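Local coordinates for endo-b-1,4-glucanase (Nasutitermes takasagoensis, PDB 1KS8), which probably hydrolyses internal beta-1,4-glucosidic linkages of cellulose and related beta-glucans, as a family 9 glycoside hydrolase, at residues Ala158-Ser163 with Ala220-Ala225; Val71-Leu76 with Lys94-Ala99; Ala99-Ile104 with Gly171-Asn176. One frame throughout, in Å; residues are numbered along the deposited sequence.

Contact 1 of 3, residues Ala158-Ser163 with Ala220-Ala225; sequences ALAAAS and AWLYRA
Ala160, Ala161 and Ser163 of helix 149-165 meet Trp221, Leu222 and Ala225 of helix 212-226 in a buried, largely apolar helix-helix contact. The axes of segments 158-163 and 220-225 run in broadly the same direction, 21° apart, and come within 8.4 Å, a short spacing made possible by the alanines on the meeting faces. Ala160 aims its methyl group at the backbone of the partner helix: its CB lies 3.8 Å from Trp221 O and also touches Trp221 CB, Leu222 CD2 and Ala225 CB. Leu222 CB points away, but the branch ending in CD2 swings back to reach that methyl. Ala161 covers one face of the indole in a CH-pi contact, its CB 3.9 Å from the centroid of the Trp221 six-membered ring and 22° off the normal, nearest CE3 and CZ3. In this (alpha/alpha)6 barrel the same tryptophan also meets Trp74 of helix 62-78 and Trp217 edge-to-face, so helices 62-78 and 212-226 share an aromatic cluster. It stands about 8 Å, side chain to side chain, from Glu214, a calcium ligand of this enzyme whose metal is absent here. An alanine in place of Trp221 would probably leave the Ala161 methyl without its ring face and open a gap beside Trp74 and Trp217. Ser163 OG turns back along its own helix, donating to Ala160 O at 2.6 Å. Ala225 CB packs against both oxygens, 3.5 Å from Ser163 OG. A water donates to Ser163 OG and to Ala225 O, at 2.9 Å each, bridging the two helices.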
ATOM      1  N   ALA A 158      -4.704   5.852   7.964  1.00  8.73           N
ATOM      2  CA  ALA A 158      -4.777   4.398   8.020  1.00  7.73           C
ATOM      3  C   ALA A 158      -5.505   3.950   9.283  1.00  8.23           C
ATOM      4  O   ALA A 158      -6.352   3.056   9.241  1.00  9.11           O
ATOM      5  CB  ALA A 158      -3.372   3.797   7.983  1.00  8.49           C
ATOM      6  N   LEU A 159      -5.175   4.580  10.405  1.00  8.62           N
ATOM      7  CA  LEU A 159      -5.798   4.236  11.677  1.00  9.21           C
ATOM      8  C   LEU A 159      -7.287   4.576  11.678  1.00  9.22           C
ATOM      9  O   LEU A 159      -8.108   3.796  12.167  1.00  9.88           O
ATOM     10  CB  LEU A 159      -5.080   4.959  12.816  1.00  8.90           C
ATOM     11  CG  LEU A 159      -3.643   4.482  13.054  1.00  9.69           C
ATOM     12  CD1 LEU A 159      -2.923   5.468  13.960  1.00 17.30           C
ATOM     13  CD2 LEU A 159      -3.652   3.094  13.669  1.00 11.07           C
ATOM     14  N   ALA A 160      -7.634   5.729  11.116  1.00  9.27           N
ATOM     15  CA  ALA A 160      -9.031   6.143  11.054  1.00  9.17           C
ATOM     16  C   ALA A 160      -9.811   5.199  10.146  1.00  9.30           C
ATOM     17  O   ALA A 160     -10.917   4.774  10.478  1.00 10.37           O
ATOM     18  CB  ALA A 160      -9.134   7.578  10.541  1.00  9.32           C
ATOM     19  N   ALA A 161      -9.231   4.859   8.999  1.00  8.60           N
ATOM     20  CA  ALA A 161      -9.892   3.947   8.073  1.00  9.24           C
ATOM     21  C   ALA A 161     -10.074   2.594   8.756  1.00  9.14           C
ATOM     22  O   ALA A 161     -11.138   1.977   8.665  1.00  9.82           O
ATOM     23  CB  ALA A 161      -9.065   3.795   6.801  1.00  9.50           C
ATOM     24  N   ALA A 162      -9.035   2.135   9.448  1.00  9.56           N
ATOM     25  CA  ALA A 162      -9.110   0.858  10.144  1.00 10.08           C
ATOM     26  C   ALA A 162     -10.172   0.883  11.243  1.00 10.56           C
ATOM     27  O   ALA A 162     -10.834  -0.124  11.488  1.00 10.11           O
ATOM     28  CB  ALA A 162      -7.749   0.500  10.736  1.00  9.55           C
ATOM     29  N   SER A 163     -10.346   2.026  11.903  1.00 10.11           N
ATOM     30  CA  SER A 163     -11.343   2.107  12.969  1.00 10.87           C
ATOM     31  C   SER A 163     -12.737   1.838  12.407  1.00 11.21           C
ATOM     32  O   SER A 163     -13.598   1.293  13.096  1.00 12.93           O
ATOM     33  CB  SER A 163     -11.300   3.477  13.665  1.00 11.18           C
ATOM     34  OG  SER A 163     -11.881   4.500  12.876  1.00 12.37           O
ATOM     35  N   ALA A 220      -9.978  14.160   6.131  1.00 10.28           N
ATOM     36  CA  ALA A 220     -11.145  13.565   5.493  1.00 11.09           C
ATOM     37  C   ALA A 220     -11.465  12.204   6.102  1.00 10.52           C
ATOM     38  O   ALA A 220     -12.622  11.904   6.392  1.00 10.75           O
ATOM     39  CB  ALA A 220     -10.913  13.432   3.992  1.00 11.21           C
ATOM     40  N   TRP A 221     -10.443  11.376   6.298  1.00 10.83           N
ATOM     41  CA  TRP A 221     -10.658  10.059   6.886  1.00 10.25           C
ATOM     42  C   TRP A 221     -11.154  10.157   8.324  1.00  9.83           C
ATOM     43  O   TRP A 221     -12.007   9.376   8.745  1.00 11.47           O
ATOM     44  CB  TRP A 221      -9.378   9.220   6.816  1.00  9.97           C
ATOM     45  CG  TRP A 221      -9.249   8.498   5.509  1.00  9.17           C
ATOM     46  CD1 TRP A 221      -8.402   8.794   4.479  1.00  9.19           C
ATOM     47  CD2 TRP A 221     -10.042   7.390   5.072  1.00  9.79           C
ATOM     48  NE1 TRP A 221      -8.619   7.936   3.423  1.00  9.26           N
ATOM     49  CE2 TRP A 221      -9.622   7.065   3.762  1.00  9.19           C
ATOM     50  CE3 TRP A 221     -11.070   6.640   5.660  1.00 10.13           C
ATOM     51  CZ2 TRP A 221     -10.196   6.020   3.030  1.00 10.05           C
ATOM     52  CZ3 TRP A 221     -11.640   5.601   4.932  1.00 10.03           C
ATOM     53  CH2 TRP A 221     -11.201   5.302   3.630  1.00  9.71           C
ATOM     54  N   LEU A 222     -10.627  11.119   9.075  1.00 11.49           N
ATOM     55  CA  LEU A 222     -11.067  11.297  10.453  1.00 11.72           C
ATOM     56  C   LEU A 222     -12.529  11.722  10.486  1.00 12.40           C
ATOM     57  O   LEU A 222     -13.279  11.306  11.364  1.00 12.42           O
ATOM     58  CB  LEU A 222     -10.189  12.324  11.168  1.00 11.85           C
ATOM     59  CG  LEU A 222      -8.932  11.698  11.780  1.00 13.12           C
ATOM     60  CD1 LEU A 222      -7.963  12.780  12.201  1.00 15.28           C
ATOM     61  CD2 LEU A 222      -9.331  10.821  12.962  1.00 12.84           C
ATOM     62  N   TYR A 223     -12.940  12.544   9.527  1.00 12.57           N
ATOM     63  CA  TYR A 223     -14.335  12.963   9.479  1.00 13.92           C
ATOM     64  C   TYR A 223     -15.206  11.736   9.224  1.00 13.66           C
ATOM     65  O   TYR A 223     -16.228  11.536   9.878  1.00 15.13           O
ATOM     66  CB  TYR A 223     -14.567  13.984   8.364  1.00 14.71           C
ATOM     67  CG  TYR A 223     -16.031  14.290   8.144  1.00 16.72           C
ATOM     68  CD1 TYR A 223     -16.814  14.826   9.168  1.00 17.44           C
ATOM     69  CD2 TYR A 223     -16.644  14.017   6.921  1.00 18.47           C
ATOM     70  CE1 TYR A 223     -18.171  15.082   8.980  1.00 19.50           C
ATOM     71  CE2 TYR A 223     -18.001  14.272   6.722  1.00 19.75           C
ATOM     72  CZ  TYR A 223     -18.756  14.803   7.755  1.00 20.52           C
ATOM     73  OH  TYR A 223     -20.098  15.050   7.566  1.00 22.59           O
ATOM     74  N   ARG A 224     -14.792  10.911   8.270  1.00 12.88           N
ATOM     75  CA  ARG A 224     -15.546   9.713   7.937  1.00 13.11           C
ATOM     76  C   ARG A 224     -15.669   8.763   9.126  1.00 13.30           C
ATOM     77  O   ARG A 224     -16.705   8.128   9.316  1.00 14.65           O
ATOM     78  CB  ARG A 224     -14.878   8.982   6.766  1.00 12.86           C
ATOM     79  CG  ARG A 224     -15.668   7.788   6.261  1.00 12.77           C
ATOM     80  CD  ARG A 224     -15.003   7.140   5.061  1.00 13.78           C
ATOM     81  NE  ARG A 224     -15.903   6.189   4.418  1.00 13.79           N
ATOM     82  CZ  ARG A 224     -15.700   5.663   3.217  1.00 13.69           C
ATOM     83  NH1 ARG A 224     -14.618   5.990   2.522  1.00 12.41           N
ATOM     84  NH2 ARG A 224     -16.593   4.829   2.701  1.00 13.66           N
ATOM     85  N   ALA A 225     -14.611   8.681   9.927  1.00 14.15           N
ATOM     86  CA  ALA A 225     -14.578   7.789  11.083  1.00 15.66           C
ATOM     87  C   ALA A 225     -15.235   8.325  12.353  1.00 16.22           C
ATOM     88  O   ALA A 225     -15.542   7.554  13.265  1.00 17.44           O
ATOM     89  CB  ALA A 225     -13.134   7.408  11.388  1.00 14.88           C
TER
HETATM   90  O   HOH W   1     -14.669   4.760  13.467  1.00 21.91           O

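Contact 2 of 3, residues Val71-Leu76 with Lys94-Ala99; sequences VLAWGL and KAVKWA
Val96 CG2 fits into a shallow hollow formed by Leu72, Ala73 and Leu76. Its closest partner is Leu76 CD1, at 3.7 Å, and the two side chains lie alongside each other, running opposite ways. The same methyl lies 3.9 Å from Ala73 N and also touches Ala73 CB and Leu72 CB. One valine branch thus meets three residues on two successive turns of helix 62-78. The torsion of Val96 divides its work: CG1, anti to the backbone N (chi1 170°), touches Ala162 CB of helix 149-165, while CG2 is anti to the carbonyl carbon and enters the hollow. Beside this centre Leu72 CD1 reaches Ala95 CB more loosely, at 4.5 Å. No hydrogen bond crosses the contact, and all five touching residues are buried, so apolar fit alone joins the two segments. The segments 71-76 and 94-99 run in broadly opposed directions, 147° apart, and their axes come within 9.5 Å. Helix 5-18 closes one side through Tyr16 on Leu72 and Leu13 on Ala95, and Gln422 of helix 415-430 also touches Leu72. Helix 149-165 lies against the pair, with Ala161 and Val165 on Ala73 as well as Ala162 on Val96, which sets this contact deep among the helices of the (alpha/alpha)6 barrel.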
ATOM      1  N   VAL A  71      -5.167   2.225   1.956  1.00  7.83           N
ATOM      2  CA  VAL A  71      -5.808   1.749   0.737  1.00  8.15           C
ATOM      3  C   VAL A  71      -6.456   0.375   0.922  1.00  7.64           C
ATOM      4  O   VAL A  71      -7.544   0.122   0.397  1.00  7.82           O
ATOM      5  CB  VAL A  71      -4.799   1.742  -0.433  1.00  8.04           C
ATOM      6  CG1 VAL A  71      -5.425   1.123  -1.675  1.00 10.18           C
ATOM      7  CG2 VAL A  71      -4.367   3.179  -0.730  1.00 10.28           C
ATOM      8  N   LEU A  72      -5.810  -0.511   1.674  1.00  7.26           N
ATOM      9  CA  LEU A  72      -6.403  -1.821   1.911  1.00  7.94           C
ATOM     10  C   LEU A  72      -7.687  -1.654   2.727  1.00  8.60           C
ATOM     11  O   LEU A  72      -8.704  -2.271   2.421  1.00  8.63           O
ATOM     12  CB  LEU A  72      -5.427  -2.743   2.653  1.00  7.98           C
ATOM     13  CG  LEU A  72      -4.225  -3.265   1.857  1.00  8.79           C
ATOM     14  CD1 LEU A  72      -3.436  -4.214   2.742  1.00 10.17           C
ATOM     15  CD2 LEU A  72      -4.688  -3.984   0.585  1.00  9.45           C
ATOM     16  N   ALA A  73      -7.644  -0.812   3.757  1.00  8.49           N
ATOM     17  CA  ALA A  73      -8.824  -0.583   4.590  1.00  8.49           C
ATOM     18  C   ALA A  73      -9.931   0.071   3.764  1.00  8.76           C
ATOM     19  O   ALA A  73     -11.105  -0.262   3.902  1.00  9.16           O
ATOM     20  CB  ALA A  73      -8.460   0.304   5.783  1.00  9.95           C
ATOM     21  N   TRP A  74      -9.544   1.004   2.902  1.00  8.16           N
ATOM     22  CA  TRP A  74     -10.484   1.717   2.041  1.00  8.85           C
ATOM     23  C   TRP A  74     -11.287   0.726   1.193  1.00  8.85           C
ATOM     24  O   TRP A  74     -12.513   0.825   1.095  1.00  9.62           O
ATOM     25  CB  TRP A  74      -9.693   2.683   1.158  1.00  9.49           C
ATOM     26  CG  TRP A  74     -10.483   3.662   0.342  1.00  9.21           C
ATOM     27  CD1 TRP A  74     -11.815   3.951   0.442  1.00 10.54           C
ATOM     28  CD2 TRP A  74      -9.959   4.527  -0.670  1.00  9.49           C
ATOM     29  NE1 TRP A  74     -12.150   4.949  -0.445  1.00 11.34           N
ATOM     30  CE2 TRP A  74     -11.028   5.320  -1.141  1.00 11.42           C
ATOM     31  CE3 TRP A  74      -8.684   4.709  -1.223  1.00 10.96           C
ATOM     32  CZ2 TRP A  74     -10.860   6.284  -2.142  1.00 11.73           C
ATOM     33  CZ3 TRP A  74      -8.518   5.667  -2.219  1.00 12.29           C
ATOM     34  CH2 TRP A  74      -9.602   6.442  -2.666  1.00 12.54           C
ATOM     35  N   GLY A  75     -10.597  -0.237   0.590  1.00  8.77           N
ATOM     36  CA  GLY A  75     -11.276  -1.226  -0.228  1.00  9.23           C
ATOM     37  C   GLY A  75     -12.153  -2.143   0.606  1.00 10.24           C
ATOM     38  O   GLY A  75     -13.207  -2.587   0.153  1.00 10.98           O
ATOM     39  N   LEU A  76     -11.708  -2.434   1.825  1.00 10.66           N
ATOM     40  CA  LEU A  76     -12.454  -3.293   2.740  1.00 12.11           C
ATOM     41  C   LEU A  76     -13.762  -2.633   3.153  1.00 12.87           C
ATOM     42  O   LEU A  76     -14.759  -3.311   3.410  1.00 13.49           O
ATOM     43  CB  LEU A  76     -11.625  -3.581   3.993  1.00 14.50           C
ATOM     44  CG  LEU A  76     -11.048  -4.987   4.156  1.00 17.74           C
ATOM     45  CD1 LEU A  76     -10.234  -5.042   5.442  1.00 17.86           C
ATOM     46  CD2 LEU A  76     -12.169  -6.015   4.195  1.00 14.54           C
ATOM     47  N   LYS A  94      -7.392  -9.038   8.886  1.00  8.89           N
ATOM     48  CA  LYS A  94      -6.093  -9.367   9.466  1.00  9.53           C
ATOM     49  C   LYS A  94      -4.956  -8.626   8.772  1.00  8.30           C
ATOM     50  O   LYS A  94      -3.987  -8.227   9.416  1.00  8.77           O
ATOM     51  CB  LYS A  94      -5.829 -10.871   9.385  1.00 12.74           C
ATOM     52  CG  LYS A  94      -6.682 -11.709  10.319  1.00 16.37           C
ATOM     53  CD  LYS A  94      -6.329 -13.183  10.191  1.00 22.87           C
ATOM     54  CE  LYS A  94      -7.164 -14.035  11.134  1.00 25.24           C
ATOM     55  NZ  LYS A  94      -6.965 -13.631  12.552  1.00 28.40           N
ATOM     56  N   ALA A  95      -5.072  -8.450   7.460  1.00  8.10           N
ATOM     57  CA  ALA A  95      -4.038  -7.758   6.695  1.00  8.76           C
ATOM     58  C   ALA A  95      -3.933  -6.302   7.135  1.00  8.29           C
ATOM     59  O   ALA A  95      -2.843  -5.736   7.211  1.00  8.53           O
ATOM     60  CB  ALA A  95      -4.346  -7.841   5.205  1.00  8.92           C
ATOM     61  N   VAL A  96      -5.074  -5.694   7.430  1.00  7.79           N
ATOM     62  CA  VAL A  96      -5.091  -4.313   7.882  1.00  8.27           C
ATOM     63  C   VAL A  96      -4.554  -4.238   9.312  1.00  7.70           C
ATOM     64  O   VAL A  96      -3.702  -3.405   9.629  1.00  7.75           O
ATOM     65  CB  VAL A  96      -6.527  -3.742   7.846  1.00  7.82           C
ATOM     66  CG1 VAL A  96      -6.578  -2.391   8.549  1.00  9.77           C
ATOM     67  CG2 VAL A  96      -6.987  -3.598   6.404  1.00  9.23           C
ATOM     68  N   LYS A  97      -5.033  -5.132  10.171  1.00  7.84           N
ATOM     69  CA  LYS A  97      -4.612  -5.133  11.565  1.00  9.33           C
ATOM     70  C   LYS A  97      -3.122  -5.400  11.747  1.00  9.21           C
ATOM     71  O   LYS A  97      -2.513  -4.909  12.698  1.00  9.15           O
ATOM     72  CB  LYS A  97      -5.437  -6.153  12.361  1.00 10.63           C
ATOM     73  CG  LYS A  97      -5.249  -6.068  13.869  1.00 11.96           C
ATOM     74  CD  LYS A  97      -6.308  -6.892  14.593  1.00 13.42           C
ATOM     75  CE  LYS A  97      -6.250  -6.689  16.101  1.00 14.89           C
ATOM     76  NZ  LYS A  97      -4.979  -7.181  16.696  1.00 15.80           N
ATOM     77  N   TRP A  98      -2.520  -6.167  10.844  1.00  8.67           N
ATOM     78  CA  TRP A  98      -1.096  -6.442  10.978  1.00  7.41           C
ATOM     79  C   TRP A  98      -0.329  -5.126  10.903  1.00  7.91           C
ATOM     80  O   TRP A  98       0.679  -4.940  11.581  1.00  8.89           O
ATOM     81  CB  TRP A  98      -0.613  -7.396   9.885  1.00  8.28           C
ATOM     82  CG  TRP A  98       0.716  -7.990  10.216  1.00  8.57           C
ATOM     83  CD1 TRP A  98       1.947  -7.470   9.928  1.00  8.12           C
ATOM     84  CD2 TRP A  98       0.948  -9.166  10.998  1.00  8.43           C
ATOM     85  NE1 TRP A  98       2.931  -8.249  10.489  1.00  8.32           N
ATOM     86  CE2 TRP A  98       2.346  -9.296  11.153  1.00  7.69           C
ATOM     87  CE3 TRP A  98       0.109 -10.120  11.586  1.00  9.07           C
ATOM     88  CZ2 TRP A  98       2.926 -10.345  11.875  1.00  9.08           C
ATOM     89  CZ3 TRP A  98       0.685 -11.163  12.306  1.00  9.66           C
ATOM     90  CH2 TRP A  98       2.080 -11.266  12.444  1.00 10.39           C
ATOM     91  N   ALA A  99      -0.820  -4.206  10.080  1.00  7.64           N
ATOM     92  CA  ALA A  99      -0.180  -2.910   9.937  1.00  7.49           C
ATOM     93  C   ALA A  99      -0.531  -1.973  11.094  1.00  8.00           C
ATOM     94  O   ALA A  99       0.352  -1.367  11.693  1.00  8.19           O
ATOM     95  CB  ALA A  99      -0.580  -2.275   8.608  1.00  8.53           C
TER

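Contact 3 of 3, residues Ala99-Ile104 with Gly171-Asn176; sequences ATDYFI and GTYSNN
Tyr173 OH is held between two oxygens of helix 89-106. Thr100 OG1 lies 2.7 Å from Tyr173 OH, at the ring edge and near its plane, in a hydrogen bond whose direction is open. Asp101 OD1 is 2.6 Å from the same hydroxyl, a weak bond for which the tyrosine proton is not settled, and its carboxylate plane stands 77° from the ring. Thr100 OG1 sits between its backbone N and carbonyl carbon (chi1 57°), where weak hydrogen bonds to Val96 O or Lys97 O are within its reach. The other carboxylate oxygen, Asp101 OD2, forms a salt bridge with Lys97, and that lysine makes a cation-pi contact with Tyr173. The tyrosine side chain bridges widely spaced segments, whose axes come no closer than 12.1 Å and diverge by 49°. Away from the hydroxyl, at ring carbon CE1, Ile104 CD1 packs 3.8 Å from Tyr173 CE1. Ile104 and Asn176 meet tip to tip, although the 3.2 Å between Ile104 CD1 and Asn176 ND2 is short, so its detail is doubtful. Phe166 meets the tyrosine ring edge-to-face, while Leu159 and Ala162 of helix 149-165 touch Thr100. Near the surface of the barrel, then, a single tyrosine joins the two helices by polar and apolar means together, and Lys97 would probably favour the charged form of Asp101.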
ATOM      1  N   ALA A  99      -0.820  -4.206  10.080  1.00  7.64           N
ATOM      2  CA  ALA A  99      -0.180  -2.910   9.937  1.00  7.49           C
ATOM      3  C   ALA A  99      -0.531  -1.973  11.094  1.00  8.00           C
ATOM      4  O   ALA A  99       0.352  -1.367  11.693  1.00  8.19           O
ATOM      5  CB  ALA A  99      -0.580  -2.275   8.608  1.00  8.53           C
ATOM      6  N   THR A 100      -1.813  -1.866  11.423  1.00  8.30           N
ATOM      7  CA  THR A 100      -2.215  -0.960  12.493  1.00  8.89           C
ATOM      8  C   THR A 100      -1.713  -1.354  13.883  1.00  7.78           C
ATOM      9  O   THR A 100      -1.459  -0.481  14.714  1.00  8.50           O
ATOM     10  CB  THR A 100      -3.748  -0.739  12.505  1.00  9.45           C
ATOM     11  OG1 THR A 100      -4.427  -1.992  12.624  1.00  9.30           O
ATOM     12  CG2 THR A 100      -4.186  -0.055  11.209  1.00  9.61           C
ATOM     13  N   ASP A 101      -1.555  -2.649  14.145  1.00  7.86           N
ATOM     14  CA  ASP A 101      -1.027  -3.064  15.443  1.00  8.51           C
ATOM     15  C   ASP A 101       0.375  -2.480  15.571  1.00  8.56           C
ATOM     16  O   ASP A 101       0.796  -2.058  16.650  1.00  9.57           O
ATOM     17  CB  ASP A 101      -0.932  -4.587  15.553  1.00  8.41           C
ATOM     18  CG  ASP A 101      -2.249  -5.234  15.912  1.00 10.74           C
ATOM     19  OD1 ASP A 101      -3.185  -4.512  16.314  1.00 11.89           O
ATOM     20  OD2 ASP A 101      -2.338  -6.474  15.802  1.00 12.56           O
ATOM     21  N   TYR A 102       1.100  -2.464  14.457  1.00  6.97           N
ATOM     22  CA  TYR A 102       2.451  -1.926  14.436  1.00  8.29           C
ATOM     23  C   TYR A 102       2.438  -0.406  14.590  1.00  8.67           C
ATOM     24  O   TYR A 102       3.240   0.150  15.337  1.00  8.00           O
ATOM     25  CB  TYR A 102       3.154  -2.322  13.134  1.00  7.16           C
ATOM     26  CG  TYR A 102       4.494  -1.648  12.936  1.00  7.91           C
ATOM     27  CD1 TYR A 102       5.598  -1.993  13.716  1.00  8.45           C
ATOM     28  CD2 TYR A 102       4.648  -0.646  11.982  1.00  8.16           C
ATOM     29  CE1 TYR A 102       6.826  -1.356  13.547  1.00  7.79           C
ATOM     30  CE2 TYR A 102       5.868  -0.002  11.806  1.00  8.80           C
ATOM     31  CZ  TYR A 102       6.951  -0.362  12.589  1.00  8.54           C
ATOM     32  OH  TYR A 102       8.159   0.269  12.410  1.00  9.94           O
ATOM     33  N   PHE A 103       1.532   0.275  13.891  1.00  7.12           N
ATOM     34  CA  PHE A 103       1.470   1.728  14.008  1.00  7.72           C
ATOM     35  C   PHE A 103       1.216   2.145  15.451  1.00  8.15           C
ATOM     36  O   PHE A 103       1.729   3.165  15.906  1.00  9.28           O
ATOM     37  CB  PHE A 103       0.372   2.311  13.113  1.00  7.67           C
ATOM     38  CG  PHE A 103       0.528   1.977  11.657  1.00  8.13           C
ATOM     39  CD1 PHE A 103       1.790   1.810  11.094  1.00  8.14           C
ATOM     40  CD2 PHE A 103      -0.591   1.854  10.845  1.00  8.81           C
ATOM     41  CE1 PHE A 103       1.932   1.523   9.738  1.00  8.25           C
ATOM     42  CE2 PHE A 103      -0.461   1.568   9.488  1.00  8.54           C
ATOM     43  CZ  PHE A 103       0.805   1.402   8.937  1.00  8.24           C
ATOM     44  N   ILE A 104       0.413   1.362  16.167  1.00  8.97           N
ATOM     45  CA  ILE A 104       0.125   1.667  17.563  1.00  9.38           C
ATOM     46  C   ILE A 104       1.414   1.596  18.385  1.00  9.86           C
ATOM     47  O   ILE A 104       1.660   2.451  19.236  1.00 11.15           O
ATOM     48  CB  ILE A 104      -0.938   0.701  18.128  1.00  9.79           C
ATOM     49  CG1 ILE A 104      -2.309   1.063  17.548  1.00 11.12           C
ATOM     50  CG2 ILE A 104      -0.967   0.772  19.651  1.00 10.19           C
ATOM     51  CD1 ILE A 104      -3.402   0.063  17.869  1.00 12.54           C
ATOM     52  N   GLY A 171     -15.188  -3.397  18.546  1.00 17.57           N
ATOM     53  CA  GLY A 171     -15.375  -2.025  18.982  1.00 16.78           C
ATOM     54  C   GLY A 171     -14.260  -1.475  19.848  1.00 16.51           C
ATOM     55  O   GLY A 171     -13.888  -0.310  19.719  1.00 15.92           O
ATOM     56  N   THR A 172     -13.728  -2.305  20.739  1.00 16.74           N
ATOM     57  CA  THR A 172     -12.652  -1.874  21.621  1.00 17.12           C
ATOM     58  C   THR A 172     -11.419  -1.493  20.809  1.00 15.93           C
ATOM     59  O   THR A 172     -10.813  -0.448  21.041  1.00 15.45           O
ATOM     60  CB  THR A 172     -12.279  -2.983  22.627  1.00 18.84           C
ATOM     61  OG1 THR A 172     -13.421  -3.291  23.438  1.00 20.71           O
ATOM     62  CG2 THR A 172     -11.138  -2.526  23.524  1.00 18.86           C
ATOM     63  N   TYR A 173     -11.057  -2.335  19.848  1.00 14.53           N
ATOM     64  CA  TYR A 173      -9.898  -2.055  19.011  1.00 14.13           C
ATOM     65  C   TYR A 173     -10.184  -0.818  18.168  1.00 13.70           C
ATOM     66  O   TYR A 173      -9.316   0.032  17.979  1.00 12.92           O
ATOM     67  CB  TYR A 173      -9.595  -3.253  18.108  1.00 13.64           C
ATOM     68  CG  TYR A 173      -8.305  -3.119  17.329  1.00 13.17           C
ATOM     69  CD1 TYR A 173      -7.092  -2.897  17.984  1.00 12.72           C
ATOM     70  CD2 TYR A 173      -8.296  -3.216  15.939  1.00 12.88           C
ATOM     71  CE1 TYR A 173      -5.900  -2.776  17.272  1.00 12.23           C
ATOM     72  CE2 TYR A 173      -7.109  -3.096  15.217  1.00 12.03           C
ATOM     73  CZ  TYR A 173      -5.920  -2.876  15.890  1.00 11.88           C
ATOM     74  OH  TYR A 173      -4.747  -2.759  15.182  1.00 11.01           O
ATOM     75  N   SER A 174     -11.413  -0.716  17.674  1.00 13.42           N
ATOM     76  CA  SER A 174     -11.814   0.425  16.864  1.00 14.03           C
ATOM     77  C   SER A 174     -11.600   1.727  17.633  1.00 14.54           C
ATOM     78  O   SER A 174     -11.066   2.695  17.094  1.00 14.64           O
ATOM     79  CB  SER A 174     -13.285   0.291  16.464  1.00 13.79           C
ATOM     80  OG  SER A 174     -13.728   1.432  15.756  1.00 13.97           O
ATOM     81  N   ASN A 175     -12.017   1.746  18.897  1.00 15.34           N
ATOM     82  CA  ASN A 175     -11.860   2.932  19.734  1.00 16.45           C
ATOM     83  C   ASN A 175     -10.387   3.282  19.915  1.00 14.98           C
ATOM     84  O   ASN A 175     -10.004   4.450  19.866  1.00 14.84           O
ATOM     85  CB  ASN A 175     -12.499   2.706  21.107  1.00 19.24           C
ATOM     86  CG  ASN A 175     -14.015   2.664  21.051  1.00 22.65           C
ATOM     87  OD1 ASN A 175     -14.672   2.351  22.044  1.00 26.30           O
ATOM     88  ND2 ASN A 175     -14.577   2.986  19.892  1.00 25.06           N
ATOM     89  N   ASN A 176      -9.567   2.260  20.135  1.00 14.89           N
ATOM     90  CA  ASN A 176      -8.136   2.450  20.326  1.00 14.82           C
ATOM     91  C   ASN A 176      -7.511   3.032  19.062  1.00 13.42           C
ATOM     92  O   ASN A 176      -6.716   3.967  19.126  1.00 14.10           O
ATOM     93  CB  ASN A 176      -7.482   1.113  20.689  1.00 17.33           C
ATOM     94  CG  ASN A 176      -5.994   1.236  20.935  1.00 20.11           C
ATOM     95  OD1 ASN A 176      -5.530   2.211  21.528  1.00 23.16           O
ATOM     96  ND2 ASN A 176      -5.238   0.237  20.497  1.00 23.75           N
TER

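In the fold
From the N terminus, contact 2 closes first, bringing 94-99 back onto 71-76 across 17 intervening residues. Contact 3 then opens, sharing Ala99 with it, and closes at helix 171-190. Before that closure contact 1 has opened on helix 149-165, and it ends later, at helix 212-226, so contacts 1 and 3 cross while contact 2 precedes both in series. Helix 149-165 lies at the junction: Ala161 CB meets Ala73 CB, Ala162 CB meets Val96 CG1 and Thr100 CG2, and Ser163 O probably accepts a hydrogen bond from Ser174 OG. Five helices of the (alpha/alpha)6 barrel are thereby tied together.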